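PDB 6EU4: tail spike protein from Acinetobacter phage vB_AbaP_AS12, which probably recognises and cleaves the capsular polysaccharide of Acinetobacter baumannii during phage attachment, as tailspikes of this kind do. Local coordinates for residues 253-258 against 285-291. Numbering follows the deposited sequence.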
loop_
_atom_site.group_PDB
_atom_site.type_symbol
_atom_site.label_atom_id
_atom_site.label_comp_id
_atom_site.label_asym_id
_atom_site.label_seq_id
_atom_site.Cartn_x
_atom_site.Cartn_y
_atom_site.Cartn_z
ATOM N N ARG A 253 16.142 -22.221 3.341
ATOM C CA ARG A 253 15.453 -20.955 3.626
ATOM C C ARG A 253 16.023 -19.858 2.734
ATOM O O ARG A 253 17.240 -19.665 2.693
ATOM C CB ARG A 253 15.580 -20.553 5.104
ATOM C CG ARG A 253 14.935 -21.534 6.079
ATOM C CD ARG A 253 15.025 -21.046 7.523
ATOM N NE ARG A 253 16.361 -21.240 8.058
ATOM C CZ ARG A 253 16.832 -20.643 9.151
ATOM N NH1 ARG A 253 16.077 -19.810 9.849
ATOM N NH2 ARG A 253 18.079 -20.884 9.559
ATOM N N SER A 254 15.149 -19.156 2.007
ATOM C CA SER A 254 15.608 -18.127 1.076
ATOM C C SER A 254 16.051 -16.867 1.811
ATOM O O SER A 254 17.206 -16.452 1.696
ATOM C CB SER A 254 14.524 -17.810 0.050
ATOM O OG SER A 254 14.275 -18.946 -0.765
ATOM N N PHE A 255 15.149 -16.257 2.583
ATOM C CA PHE A 255 15.419 -15.016 3.307
ATOM C C PHE A 255 15.217 -15.266 4.804
ATOM O O PHE A 255 14.161 -15.767 5.211
ATOM C CB PHE A 255 14.460 -13.904 2.871
ATOM C CG PHE A 255 14.645 -13.417 1.456
ATOM C CD1 PHE A 255 15.535 -12.401 1.170
ATOM C CD2 PHE A 255 13.873 -13.933 0.426
ATOM C CE1 PHE A 255 15.669 -11.919 -0.137
ATOM C CE2 PHE A 255 14.014 -13.467 -0.873
ATOM C CZ PHE A 255 14.903 -12.462 -1.157
ATOM N N ILE A 256 16.216 -14.931 5.613
ATOM C CA ILE A 256 16.163 -15.088 7.065
ATOM C C ILE A 256 16.533 -13.750 7.686
ATOM O O ILE A 256 17.650 -13.259 7.474
ATOM C CB ILE A 256 17.138 -16.170 7.579
ATOM C CG1 ILE A 256 16.899 -17.521 6.896
ATOM C CG2 ILE A 256 17.067 -16.270 9.096
ATOM C CD1 ILE A 256 18.142 -18.401 7.003
ATOM N N PHE A 257 15.599 -13.160 8.447
ATOM C CA PHE A 257 15.845 -11.925 9.181
ATOM C C PHE A 257 15.473 -12.148 10.644
ATOM O O PHE A 257 14.512 -12.856 10.959
ATOM C CB PHE A 257 15.057 -10.759 8.582
ATOM C CG PHE A 257 15.624 -10.252 7.284
ATOM C CD1 PHE A 257 15.281 -10.848 6.089
ATOM C CD2 PHE A 257 16.494 -9.169 7.271
ATOM C CE1 PHE A 257 15.819 -10.401 4.887
ATOM C CE2 PHE A 257 17.019 -8.697 6.079
ATOM C CZ PHE A 257 16.686 -9.322 4.880
ATOM N N GLY A 258 16.263 -11.572 11.536
ATOM C CA GLY A 258 16.072 -11.820 12.957
ATOM C C GLY A 258 16.545 -13.196 13.382
ATOM O O GLY A 258 16.044 -13.740 14.376
ATOM N N GLY A 285 10.139 -20.014 2.870
ATOM C CA GLY A 285 10.523 -19.002 1.906
ATOM C C GLY A 285 11.140 -17.799 2.601
ATOM O O GLY A 285 12.285 -17.413 2.341
ATOM N N TRP A 286 10.369 -17.212 3.506
ATOM C CA TRP A 286 10.789 -16.088 4.324
ATOM C C TRP A 286 10.642 -16.480 5.779
ATOM O O TRP A 286 9.570 -16.935 6.196
ATOM C CB TRP A 286 9.918 -14.868 4.049
ATOM C CG TRP A 286 9.956 -14.349 2.678
ATOM C CD1 TRP A 286 9.346 -14.873 1.574
ATOM C CD2 TRP A 286 10.625 -13.156 2.241
ATOM N NE1 TRP A 286 9.596 -14.081 0.477
ATOM C CE2 TRP A 286 10.379 -13.022 0.864
ATOM C CE3 TRP A 286 11.407 -12.194 2.889
ATOM C CZ2 TRP A 286 10.897 -11.970 0.108
ATOM C CZ3 TRP A 286 11.917 -11.142 2.139
ATOM C CH2 TRP A 286 11.653 -11.042 0.760
ATOM N N ASP A 287 11.719 -16.345 6.536
ATOM C CA ASP A 287 11.739 -16.639 7.964
ATOM C C ASP A 287 12.050 -15.307 8.644
ATOM O O ASP A 287 13.208 -14.888 8.679
ATOM C CB ASP A 287 12.779 -17.721 8.277
ATOM C CG ASP A 287 12.791 -18.132 9.740
ATOM O OD1 ASP A 287 12.237 -17.387 10.589
ATOM O OD2 ASP A 287 13.370 -19.208 10.046
ATOM N N LEU A 288 11.012 -14.621 9.126
ATOM C CA LEU A 288 11.111 -13.258 9.631
ATOM C C LEU A 288 10.837 -13.235 11.124
ATOM O O LEU A 288 9.830 -13.789 11.596
ATOM C CB LEU A 288 10.116 -12.340 8.920
ATOM C CG LEU A 288 10.175 -12.364 7.396
ATOM C CD1 LEU A 288 9.163 -11.376 6.865
ATOM C CD2 LEU A 288 11.572 -12.029 6.869
ATOM N N ASN A 289 11.745 -12.621 11.863
ATOM C CA ASN A 289 11.638 -12.497 13.305
ATOM C C ASN A 289 11.977 -11.067 13.704
ATOM O O ASN A 289 13.009 -10.531 13.283
ATOM C CB ASN A 289 12.577 -13.500 13.986
ATOM C CG ASN A 289 12.536 -13.397 15.491
ATOM O OD1 ASN A 289 11.456 -13.335 16.103
ATOM N ND2 ASN A 289 13.719 -13.365 16.110
ATOM N N LYS A 290 11.093 -10.444 14.479
ATOM C CA LYS A 290 11.271 -9.067 14.951
ATOM C C LYS A 290 11.487 -8.106 13.787
ATOM O O LYS A 290 12.311 -7.191 13.849
ATOM C CB LYS A 290 12.412 -8.979 15.962
ATOM C CG LYS A 290 12.158 -9.752 17.260
ATOM C CD LYS A 290 11.149 -9.052 18.180
ATOM C CE LYS A 290 11.045 -9.749 19.552
ATOM N NZ LYS A 290 10.247 -8.955 20.541
HETATM N N MSE A 291 10.689 -8.280 12.740
HETATM C CA MSE A 291 10.766 -7.442 11.569
HETATM C C MSE A 291 9.709 -6.342 11.644
HETATM O O MSE A 291 8.557 -6.536 11.225
HETATM C CB MSE A 291 10.597 -8.298 10.298
HETATM C CG MSE A 291 11.925 -8.966 9.883
HETATM SE SE MSE A 291 13.145 -7.700 8.983
HETATM C CE MSE A 291 12.745 -8.087 7.149
HETATM O O HOH W 1 14.336 -15.713 11.743
#
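Phe255 and the six-membered ring of Trp286 form an offset stack: centroids 4.0 Å apart, planes at 10°. Trp286 CH2 lies over the centre of the phenyl face, Phe255 CD2 over an indole face toward its rim, and Gly285 O sits at the phenyl edge, near its plane. In both residues CG lies beside the backbone N, so the paired residues, projecting from the same face of the sheet, send their rings out alongside each other. One face of the Phe257 ring receives selenomethionine Met291, whose CE stands 3.6 Å from Phe257 CG in a CH-pi contact, while Leu288 CD2 approaches obliquely. On the other side of the sheet, Ile256 CD1 covers a face of the Arg253 guanidinium, and Arg253 NH1 makes a salt bridge from its edge to Asp287 OD2 at 2.8 Å, meeting the carboxylate from above its plane. Asn289 ND2 makes a nearly straight bond (2.9 Å) in its amide plane to a lone pair of Gly258 O.

The strands run parallel, at 6°: Phe255 N and O bond to Gly285 O and Asp287 N, flanking its partner Trp286. A water lies within hydrogen-bonding distance of Phe257 O and Asp287 OD1. This is the in-register stacking of successive coils in a right-handed beta-helix, as in other tailspikes. Strands 233-234 and 311-318 continue the ladder beyond 253-257 and 284-304, and Phe273 of strand 268-274 packs against Trp286 and Phe257 in the buried interior.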